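Local coordinates for protein Myo-inositol dehydrogenase (Corynebacterium glutamicum, PDB 3EUW) that probably oxidises myo-inositol with NAD+ as a tetrameric dehydrogenase of the Gfo/Idh/MocA family, at residues A[160-171]-A[203-213]; A[253-261]-A[271-281]. All coordinates share one frame; numbering follows the deposited sequence.

The two interactions follow one another along the chain, with centres about 26 Å apart and nearest atoms about 8 Å apart. Interaction 1 joins helices 161-166 and 169-185 to helix 202-206 and strand 212-219; it runs from an apolar interior at Ile170, Phe171 and Val213 to an exposed lysine-glutamate pair. Interaction 2 holds the base of a two-stranded arm, 260-263 with 270-271, lying against two other subunits. Aromatic and aliphatic packing carries the first, helped by an aspartate that accepts a backbone N-H and by a weak salt bridge, whereas loop backbone, bridging waters and side chains stacked over flat groups carry the second.

Interaction 1: A[160-171]-A[203-213]; sequences PKDYIAGSGGIF and EIAEFNDYDQV
The Phe207 ring lies against helix 161-166 and meets three of its residues in different ways. Ala165 sets its CA over one face, 4.0 Å from the ring centroid and 21° off the normal, a CH-pi contact; Lys161 brings CG to the edge, 3.6 Å from Phe207 CZ. Ile164 comes in obliquely with CG2, 3.5 Å from Phe207 CD2. Its other branch, with CG1 beside the backbone N (chi1 -61°), sets CD1 against the Glu203 side chain, across its aliphatic CG and its carboxylate. Beyond the ring the lysine chain bends at chi3 and crosses Glu206 at about a right angle, making a weak salt bridge of 3.3 Å between Lys161 NZ and Glu206 OE1 on the exposed side of the contact.

Helix 202-206 ends just here in a Schellman motif with Asn208 as its C-prime residue, and the turn delivers Asp209 to the start of helix 169-185. Ile170 N donates to Asp209 OD1 at 2.9 Å, nearly straight at 171° and on the syn side of the carboxylate; a weaker bond from Tyr210 N reaches the same oxygen. OD2 takes a hydrogen from water 1, which also donates to Ser167 OG, and that hydroxyl in turn bonds to Ile164 O. The carboxylate thus ties the junction of the two helices to the loop entering strand 212-219, a strand of the large mixed sheet of the C-terminal domain.

Further in, Ile170 and Val213 meet tip to tip, CG2 to CG1 at 3.8 Å, while Ile170 CD1 rests on Tyr210 O. Phe171 places CZ 3.6 Å from Val213 CG1 and crosses Tyr210 obliquely, both rings also packing on helix 307-326.

Interaction 2: A[253-261]-A[271-281]; sequences DNIRPTTVR and ADPIFNFFLER
Phe275 N bonds to Ile255 O at 3.1 Å, and the Phe275 ring lays one face over the Arg256-Pro257 peptide, with Glu280 CB on the opposite face. Ile255 CG2 touches the ring obliquely, while its CD1 stands over the centre of the Arg281 guanidinium, 3.6 Å from Arg281 CZ. Water 2 links Arg281 NH2 to Asp253 O; water 3, bound only weakly by Arg281 NE, reaches Asn254 OD1 and Ile255 N. A salt bridge to Asp128 helps to place the guanidinium. On the other flank Ile274 CD1 lies 3.4 Å from Asn254 CG, whose amide is held by Asp238 and Gln239.

Next along, Thr258 OG1 donates to Asp272 OD2; the modelled 2.4 Å between these two oxygens is implausibly short, so the exact length is doubtful. Thr258 N adds a weak bond to the same oxygen. With OG1 lodged between backbone N and carbonyl carbon (chi1 75°), the hydroxyl can also accept from Val260 N, forming an ST turn. Water 5 donates to both Thr258 OG1 and Asp272 OD1.

Farther along the loop, water 4 joins Arg256 NH1, Thr258 O, Val260 O and Asp272 N. Arg261 carries the contact outward through salt bridges to Asp253 of the third subunit and Glu269 of the fourth, at the foot of an antiparallel beta-hairpin arm built into the tetramer interface.

Interaction 1: A[160-171]-A[203-213]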
loop_
_atom_site.group_PDB
_atom_site.type_symbol
_atom_site.label_atom_id
_atom_site.label_comp_id
_atom_site.label_asym_id
_atom_site.label_seq_id
_atom_site.Cartn_x
_atom_site.Cartn_y
_atom_site.Cartn_z
ATOM N N PRO A 160 14.279 29.714 -7.601
ATOM C CA PRO A 160 14.090 31.138 -7.904
ATOM C C PRO A 160 14.806 31.512 -9.198
ATOM O O PRO A 160 15.795 30.885 -9.572
ATOM C CB PRO A 160 14.687 31.833 -6.683
ATOM C CG PRO A 160 14.462 30.834 -5.589
ATOM C CD PRO A 160 14.850 29.537 -6.255
ATOM N N LYS A 161 14.308 32.534 -9.881
ATOM C CA LYS A 161 14.899 32.964 -11.143
ATOM C C LYS A 161 16.429 33.075 -11.134
ATOM O O LYS A 161 17.097 32.472 -11.977
ATOM C CB LYS A 161 14.269 34.290 -11.582
ATOM C CG LYS A 161 14.806 34.837 -12.901
ATOM C CD LYS A 161 13.988 36.017 -13.416
ATOM C CE LYS A 161 12.585 35.573 -13.828
ATOM N NZ LYS A 161 11.840 36.634 -14.574
ATOM N N ASP A 162 16.989 33.829 -10.190
ATOM C CA ASP A 162 18.443 33.993 -10.129
ATOM C C ASP A 162 19.192 32.659 -10.072
ATOM O O ASP A 162 20.310 32.547 -10.577
ATOM C CB ASP A 162 18.846 34.854 -8.927
ATOM C CG ASP A 162 18.174 36.220 -8.933
ATOM O OD1 ASP A 162 17.966 36.784 -10.034
ATOM O OD2 ASP A 162 17.864 36.735 -7.836
ATOM N N TYR A 163 18.586 31.651 -9.450
ATOM C CA TYR A 163 19.225 30.345 -9.363
ATOM C C TYR A 163 19.149 29.670 -10.729
ATOM O O TYR A 163 20.130 29.131 -11.221
ATOM C CB TYR A 163 18.544 29.459 -8.318
ATOM C CG TYR A 163 19.251 28.135 -8.134
ATOM C CD1 TYR A 163 20.357 28.022 -7.286
ATOM C CD2 TYR A 163 18.857 27.007 -8.854
ATOM C CE1 TYR A 163 21.049 26.818 -7.164
ATOM C CE2 TYR A 163 19.540 25.804 -8.744
ATOM C CZ TYR A 163 20.633 25.714 -7.899
ATOM O OH TYR A 163 21.300 24.519 -7.789
ATOM N N ILE A 164 17.973 29.711 -11.340
ATOM C CA ILE A 164 17.783 29.117 -12.654
ATOM C C ILE A 164 18.786 29.709 -13.640
ATOM O O ILE A 164 19.420 28.983 -14.403
ATOM C CB ILE A 164 16.358 29.376 -13.185
ATOM C CG1 ILE A 164 15.333 28.744 -12.245
ATOM C CG2 ILE A 164 16.206 28.799 -14.586
ATOM C CD1 ILE A 164 13.891 29.042 -12.614
ATOM N N ALA A 165 18.935 31.031 -13.601
ATOM C CA ALA A 165 19.844 31.743 -14.496
ATOM C C ALA A 165 21.246 31.140 -14.566
ATOM O O ALA A 165 21.806 30.993 -15.647
ATOM C CB ALA A 165 19.933 33.208 -14.085
ATOM N N GLY A 166 21.814 30.795 -13.418
ATOM C CA GLY A 166 23.151 30.229 -13.426
ATOM C C GLY A 166 23.246 28.739 -13.119
ATOM O O GLY A 166 24.330 28.248 -12.820
ATOM N N SER A 167 22.127 28.022 -13.214
ATOM C CA SER A 167 22.099 26.587 -12.922
ATOM C C SER A 167 22.739 25.706 -13.999
ATOM O O SER A 167 23.113 24.565 -13.734
ATOM C CB SER A 167 20.653 26.129 -12.694
ATOM O OG SER A 167 19.891 26.237 -13.890
ATOM N N GLY A 168 22.862 26.227 -15.212
ATOM C CA GLY A 168 23.447 25.437 -16.281
ATOM C C GLY A 168 22.446 24.498 -16.948
ATOM O O GLY A 168 22.832 23.604 -17.703
ATOM N N GLY A 169 21.160 24.695 -16.664
ATOM C CA GLY A 169 20.120 23.873 -17.259
ATOM C C GLY A 169 19.703 22.671 -16.418
ATOM O O GLY A 169 20.437 22.221 -15.532
ATOM N N ILE A 170 18.519 22.144 -16.713
ATOM C CA ILE A 170 17.970 21.012 -15.989
ATOM C C ILE A 170 18.907 19.789 -15.894
ATOM O O ILE A 170 19.013 19.175 -14.835
ATOM C CB ILE A 170 16.608 20.609 -16.612
ATOM C CG1 ILE A 170 15.877 19.621 -15.708
ATOM C CG2 ILE A 170 16.813 20.039 -18.003
ATOM C CD1 ILE A 170 14.403 19.409 -16.105
ATOM N N PHE A 171 19.596 19.454 -16.981
ATOM C CA PHE A 171 20.508 18.305 -16.995
ATOM C C PHE A 171 21.708 18.452 -16.054
ATOM O O PHE A 171 22.022 17.530 -15.304
ATOM C CB PHE A 171 21.018 18.037 -18.419
ATOM C CG PHE A 171 19.934 17.672 -19.390
ATOM C CD1 PHE A 171 19.234 16.476 -19.252
ATOM C CD2 PHE A 171 19.616 18.517 -20.447
ATOM C CE1 PHE A 171 18.245 16.131 -20.153
ATOM C CE2 PHE A 171 18.629 18.176 -21.350
ATOM C CZ PHE A 171 17.943 16.983 -21.207
ATOM N N GLU A 203 9.066 30.997 -17.126
ATOM C CA GLU A 203 10.369 31.337 -16.575
ATOM C C GLU A 203 11.486 30.420 -17.082
ATOM O O GLU A 203 12.539 30.897 -17.516
ATOM C CB GLU A 203 10.276 31.261 -15.058
ATOM C CG GLU A 203 11.533 31.585 -14.311
ATOM C CD GLU A 203 11.290 31.592 -12.818
ATOM O OE1 GLU A 203 10.717 30.600 -12.308
ATOM O OE2 GLU A 203 11.664 32.590 -12.161
ATOM N N ILE A 204 11.268 29.109 -17.020
ATOM C CA ILE A 204 12.275 28.157 -17.491
ATOM C C ILE A 204 12.457 28.294 -19.007
ATOM O O ILE A 204 13.571 28.210 -19.515
ATOM C CB ILE A 204 11.881 26.698 -17.112
ATOM C CG1 ILE A 204 12.015 26.521 -15.593
ATOM C CG2 ILE A 204 12.750 25.674 -17.868
ATOM C CD1 ILE A 204 11.506 25.189 -15.091
ATOM N N ALA A 205 11.362 28.520 -19.719
ATOM C CA ALA A 205 11.407 28.703 -21.165
ATOM C C ALA A 205 12.188 29.994 -21.493
ATOM O O ALA A 205 12.865 30.095 -22.516
ATOM C CB ALA A 205 9.977 28.783 -21.724
ATOM N N GLU A 206 12.082 30.977 -20.609
ATOM C CA GLU A 206 12.773 32.249 -20.783
ATOM C C GLU A 206 14.299 32.068 -20.817
ATOM O O GLU A 206 15.012 32.810 -21.494
ATOM C CB GLU A 206 12.366 33.195 -19.641
ATOM C CG GLU A 206 13.330 34.347 -19.366
ATOM C CD GLU A 206 12.881 35.245 -18.206
ATOM O OE1 GLU A 206 12.475 34.713 -17.151
ATOM O OE2 GLU A 206 12.953 36.487 -18.345
ATOM N N PHE A 207 14.792 31.076 -20.084
ATOM C CA PHE A 207 16.221 30.802 -20.019
ATOM C C PHE A 207 16.681 29.715 -20.988
ATOM O O PHE A 207 17.788 29.196 -20.855
ATOM C CB PHE A 207 16.605 30.387 -18.601
ATOM C CG PHE A 207 16.603 31.516 -17.622
ATOM C CD1 PHE A 207 17.541 32.544 -17.722
ATOM C CD2 PHE A 207 15.659 31.565 -16.606
ATOM C CE1 PHE A 207 17.534 33.603 -16.819
ATOM C CE2 PHE A 207 15.645 32.621 -15.699
ATOM C CZ PHE A 207 16.581 33.640 -15.803
ATOM N N ASN A 208 15.844 29.371 -21.962
ATOM C CA ASN A 208 16.212 28.327 -22.916
ATOM C C ASN A 208 16.631 27.054 -22.184
ATOM O O ASN A 208 17.727 26.523 -22.372
ATOM C CB ASN A 208 17.347 28.806 -23.818
ATOM C CG ASN A 208 16.919 29.934 -24.721
ATOM O OD1 ASN A 208 17.243 31.095 -24.482
ATOM N ND2 ASN A 208 16.162 29.600 -25.758
ATOM N N ASP A 209 15.726 26.581 -21.342
ATOM C CA ASP A 209 15.938 25.386 -20.549
ATOM C C ASP A 209 14.618 24.597 -20.650
ATOM O O ASP A 209 13.629 25.105 -21.187
ATOM C CB ASP A 209 16.252 25.808 -19.108
ATOM C CG ASP A 209 16.686 24.654 -18.226
ATOM O OD1 ASP A 209 16.959 23.552 -18.744
ATOM O OD2 ASP A 209 16.762 24.864 -17.001
ATOM N N TYR A 210 14.597 23.368 -20.149
ATOM C CA TYR A 210 13.381 22.561 -20.223
ATOM C C TYR A 210 12.777 22.407 -18.838
ATOM O O TYR A 210 13.509 22.346 -17.839
ATOM C CB TYR A 210 13.687 21.156 -20.774
ATOM C CG TYR A 210 14.397 21.119 -22.109
ATOM C CD1 TYR A 210 13.725 21.414 -23.291
ATOM C CD2 TYR A 210 15.743 20.774 -22.187
ATOM C CE1 TYR A 210 14.382 21.363 -24.529
ATOM C CE2 TYR A 210 16.407 20.719 -23.405
ATOM C CZ TYR A 210 15.727 21.011 -24.573
ATOM O OH TYR A 210 16.387 20.923 -25.775
ATOM N N ASP A 211 11.451 22.349 -18.761
ATOM C CA ASP A 211 10.835 22.153 -17.461
ATOM C C ASP A 211 10.527 20.672 -17.227
ATOM O O ASP A 211 9.997 20.304 -16.177
ATOM C CB ASP A 211 9.574 23.023 -17.288
ATOM C CG ASP A 211 8.504 22.731 -18.308
ATOM O OD1 ASP A 211 8.476 21.615 -18.860
ATOM O OD2 ASP A 211 7.665 23.631 -18.540
ATOM N N GLN A 212 10.848 19.833 -18.212
ATOM C CA GLN A 212 10.672 18.389 -18.087
ATOM C C GLN A 212 11.483 17.641 -19.146
ATOM O O GLN A 212 11.561 18.049 -20.311
ATOM C CB GLN A 212 9.187 17.975 -18.158
ATOM C CG GLN A 212 8.525 18.094 -19.520
ATOM C CD GLN A 212 7.133 17.470 -19.562
ATOM O OE1 GLN A 212 6.499 17.404 -20.615
ATOM N NE2 GLN A 212 6.657 17.008 -18.416
ATOM N N VAL A 213 12.112 16.549 -18.725
ATOM C CA VAL A 213 12.902 15.747 -19.653
ATOM C C VAL A 213 12.791 14.238 -19.393
ATOM O O VAL A 213 12.389 13.811 -18.317
ATOM C CB VAL A 213 14.415 16.115 -19.577
ATOM C CG1 VAL A 213 14.626 17.596 -19.850
ATOM C CG2 VAL A 213 14.976 15.749 -18.205
HETATM O O HOH W 1 17.840 24.465 -14.548
#

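Interaction 2: A[253-261]-A[271-281]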
loop_
_atom_site.group_PDB
_atom_site.type_symbol
_atom_site.label_atom_id
_atom_site.label_comp_id
_atom_site.label_asym_id
_atom_site.label_seq_id
_atom_site.Cartn_x
_atom_site.Cartn_y
_atom_site.Cartn_z
ATOM N N ASP A 253 9.565 3.399 -2.620
ATOM C CA ASP A 253 8.445 4.326 -2.603
ATOM C C ASP A 253 8.938 5.650 -2.062
ATOM O O ASP A 253 10.089 5.776 -1.626
ATOM C CB ASP A 253 7.326 3.837 -1.666
ATOM C CG ASP A 253 6.639 2.577 -2.156
ATOM O OD1 ASP A 253 6.253 2.516 -3.344
ATOM O OD2 ASP A 253 6.465 1.646 -1.333
ATOM N N ASN A 254 8.045 6.632 -2.070
ATOM C CA ASN A 254 8.348 7.944 -1.536
ATOM C C ASN A 254 8.146 7.882 -0.033
ATOM O O ASN A 254 7.585 6.915 0.479
ATOM C CB ASN A 254 7.428 8.991 -2.151
ATOM C CG ASN A 254 7.920 9.463 -3.507
ATOM O OD1 ASN A 254 9.064 9.905 -3.634
ATOM N ND2 ASN A 254 7.063 9.378 -4.525
ATOM N N ILE A 255 8.603 8.910 0.672
ATOM C CA ILE A 255 8.474 8.955 2.118
ATOM C C ILE A 255 7.566 10.088 2.567
ATOM O O ILE A 255 7.606 11.194 2.024
ATOM C CB ILE A 255 9.865 9.110 2.798
ATOM C CG1 ILE A 255 10.773 7.941 2.390
ATOM C CG2 ILE A 255 9.707 9.160 4.312
ATOM C CD1 ILE A 255 12.155 7.954 3.064
ATOM N N ARG A 256 6.754 9.791 3.576
ATOM C CA ARG A 256 5.806 10.738 4.144
ATOM C C ARG A 256 6.182 11.005 5.600
ATOM O O ARG A 256 6.896 10.213 6.213
ATOM C CB ARG A 256 4.390 10.145 4.056
ATOM C CG ARG A 256 3.901 9.960 2.624
ATOM C CD ARG A 256 2.716 9.015 2.520
ATOM N NE ARG A 256 3.152 7.622 2.418
ATOM C CZ ARG A 256 2.894 6.676 3.320
ATOM N NH1 ARG A 256 2.190 6.955 4.410
ATOM N NH2 ARG A 256 3.347 5.441 3.129
ATOM N N PRO A 257 5.708 12.128 6.175
ATOM C CA PRO A 257 6.034 12.446 7.574
ATOM C C PRO A 257 5.375 11.541 8.627
ATOM O O PRO A 257 5.878 11.431 9.742
ATOM C CB PRO A 257 5.609 13.915 7.709
ATOM C CG PRO A 257 4.454 14.029 6.759
ATOM C CD PRO A 257 4.912 13.209 5.556
ATOM N N THR A 258 4.260 10.901 8.275
ATOM C CA THR A 258 3.557 10.004 9.198
ATOM C C THR A 258 3.008 8.828 8.398
ATOM O O THR A 258 2.936 8.892 7.171
ATOM C CB THR A 258 2.340 10.691 9.893
ATOM O OG1 THR A 258 1.254 10.799 8.959
ATOM C CG2 THR A 258 2.698 12.083 10.403
ATOM N N THR A 259 2.612 7.762 9.089
ATOM C CA THR A 259 2.050 6.589 8.423
ATOM C C THR A 259 0.520 6.669 8.422
ATOM O O THR A 259 -0.159 5.661 8.232
ATOM C CB THR A 259 2.442 5.282 9.142
ATOM O OG1 THR A 259 1.973 5.331 10.496
ATOM C CG2 THR A 259 3.949 5.080 9.125
ATOM N N VAL A 260 -0.019 7.865 8.634
ATOM C CA VAL A 260 -1.465 8.047 8.686
ATOM C C VAL A 260 -2.204 7.938 7.356
ATOM O O VAL A 260 -1.770 8.461 6.333
ATOM C CB VAL A 260 -1.838 9.414 9.317
ATOM C CG1 VAL A 260 -3.357 9.547 9.428
ATOM C CG2 VAL A 260 -1.202 9.544 10.684
ATOM N N ARG A 261 -3.337 7.245 7.389
ATOM C CA ARG A 261 -4.182 7.083 6.212
ATOM C C ARG A 261 -5.626 7.372 6.586
ATOM O O ARG A 261 -6.111 6.917 7.622
ATOM C CB ARG A 261 -4.067 5.668 5.656
ATOM C CG ARG A 261 -2.769 5.417 4.914
ATOM C CD ARG A 261 -2.629 3.956 4.542
ATOM N NE ARG A 261 -1.361 3.698 3.872
ATOM C CZ ARG A 261 -1.113 4.013 2.608
ATOM N NH1 ARG A 261 -2.054 4.595 1.873
ATOM N NH2 ARG A 261 0.078 3.748 2.083
ATOM N N ALA A 271 -3.041 9.185 2.154
ATOM C CA ALA A 271 -1.828 9.369 2.942
ATOM C C ALA A 271 -1.382 10.823 2.846
ATOM O O ALA A 271 -1.907 11.575 2.024
ATOM C CB ALA A 271 -0.732 8.434 2.436
ATOM N N ASP A 272 -0.433 11.225 3.692
ATOM C CA ASP A 272 0.058 12.599 3.653
ATOM C C ASP A 272 0.779 12.873 2.341
ATOM O O ASP A 272 1.231 11.947 1.653
ATOM C CB ASP A 272 1.099 12.904 4.747
ATOM C CG ASP A 272 0.698 12.433 6.134
ATOM O OD1 ASP A 272 -0.482 12.561 6.520
ATOM O OD2 ASP A 272 1.604 11.958 6.851
ATOM N N PRO A 273 0.876 14.157 1.966
ATOM C CA PRO A 273 1.590 14.488 0.738
ATOM C C PRO A 273 3.006 14.052 1.144
ATOM O O PRO A 273 3.323 14.022 2.340
ATOM C CB PRO A 273 1.463 16.012 0.669
ATOM C CG PRO A 273 0.129 16.262 1.300
ATOM C CD PRO A 273 0.156 15.329 2.492
ATOM N N ILE A 274 3.855 13.710 0.190
ATOM C CA ILE A 274 5.191 13.268 0.561
ATOM C C ILE A 274 6.081 14.453 0.921
ATOM O O ILE A 274 5.706 15.597 0.686
ATOM C CB ILE A 274 5.815 12.464 -0.575
ATOM C CG1 ILE A 274 6.060 13.365 -1.795
ATOM C CG2 ILE A 274 4.874 11.315 -0.934
ATOM C CD1 ILE A 274 6.770 12.650 -2.964
ATOM N N PHE A 275 7.252 14.192 1.496
ATOM C CA PHE A 275 8.150 15.285 1.860
ATOM C C PHE A 275 8.347 16.262 0.703
ATOM O O PHE A 275 8.532 15.861 -0.453
ATOM C CB PHE A 275 9.497 14.754 2.338
ATOM C CG PHE A 275 9.492 14.307 3.767
ATOM C CD1 PHE A 275 8.977 15.135 4.761
ATOM C CD2 PHE A 275 10.006 13.064 4.125
ATOM C CE1 PHE A 275 8.974 14.730 6.091
ATOM C CE2 PHE A 275 10.009 12.650 5.449
ATOM C CZ PHE A 275 9.493 13.483 6.435
ATOM N N ASN A 276 8.304 17.547 1.034
ATOM C CA ASN A 276 8.423 18.610 0.053
ATOM C C ASN A 276 9.828 19.173 -0.113
ATOM O O ASN A 276 10.149 19.733 -1.154
ATOM C CB ASN A 276 7.487 19.759 0.433
ATOM C CG ASN A 276 7.366 20.790 -0.666
ATOM O OD1 ASN A 276 6.600 20.607 -1.616
ATOM N ND2 ASN A 276 8.136 21.871 -0.560
ATOM N N PHE A 277 10.655 19.035 0.916
ATOM C CA PHE A 277 12.006 19.576 0.878
ATOM C C PHE A 277 13.080 18.494 0.885
ATOM O O PHE A 277 12.993 17.503 1.622
ATOM C CB PHE A 277 12.198 20.527 2.057
ATOM C CG PHE A 277 11.200 21.651 2.091
ATOM C CD1 PHE A 277 11.218 22.648 1.116
ATOM C CD2 PHE A 277 10.229 21.707 3.088
ATOM C CE1 PHE A 277 10.276 23.692 1.136
ATOM C CE2 PHE A 277 9.285 22.742 3.116
ATOM C CZ PHE A 277 9.311 23.735 2.138
ATOM N N PHE A 278 14.098 18.695 0.061
ATOM C CA PHE A 278 15.170 17.722 -0.044
ATOM C C PHE A 278 15.848 17.466 1.297
ATOM O O PHE A 278 16.168 16.328 1.616
ATOM C CB PHE A 278 16.189 18.166 -1.105
ATOM C CG PHE A 278 16.908 19.446 -0.774
ATOM C CD1 PHE A 278 18.028 19.439 0.055
ATOM C CD2 PHE A 278 16.459 20.663 -1.289
ATOM C CE1 PHE A 278 18.692 20.626 0.370
ATOM C CE2 PHE A 278 17.116 21.857 -0.981
ATOM C CZ PHE A 278 18.232 21.840 -0.152
ATOM N N LEU A 279 16.027 18.516 2.094
ATOM C CA LEU A 279 16.689 18.375 3.388
ATOM C C LEU A 279 15.952 17.394 4.289
ATOM O O LEU A 279 16.568 16.697 5.087
ATOM C CB LEU A 279 16.818 19.744 4.073
ATOM C CG LEU A 279 15.569 20.403 4.668
ATOM C CD1 LEU A 279 15.357 19.880 6.085
ATOM C CD2 LEU A 279 15.736 21.925 4.697
ATOM N N GLU A 280 14.634 17.329 4.152
ATOM C CA GLU A 280 13.845 16.412 4.962
ATOM C C GLU A 280 13.865 14.993 4.399
ATOM O O GLU A 280 14.021 14.017 5.139
ATOM C CB GLU A 280 12.390 16.872 5.039
ATOM C CG GLU A 280 12.154 18.225 5.664
ATOM C CD GLU A 280 10.665 18.515 5.807
ATOM O OE1 GLU A 280 9.956 18.528 4.770
ATOM O OE2 GLU A 280 10.203 18.717 6.953
ATOM N N ARG A 281 13.677 14.879 3.092
ATOM C CA ARG A 281 13.664 13.574 2.449
ATOM C C ARG A 281 14.993 12.872 2.658
ATOM O O ARG A 281 15.034 11.678 2.922
ATOM C CB ARG A 281 13.395 13.718 0.947
ATOM C CG ARG A 281 13.559 12.414 0.171
ATOM C CD ARG A 281 12.631 11.313 0.696
ATOM N NE ARG A 281 12.894 10.043 0.037
ATOM C CZ ARG A 281 13.968 9.287 0.257
ATOM N NH1 ARG A 281 14.894 9.661 1.133
ATOM N NH2 ARG A 281 14.124 8.157 -0.411
HETATM O O HOH W 2 11.798 7.850 -2.032
HETATM O O HOH W 3 10.104 10.592 -1.194
HETATM O O HOH W 4 0.654 9.113 5.535
HETATM O O HOH W 5 -0.738 12.723 9.063
HETATM O O HOH W 6 -2.749 11.345 5.971
#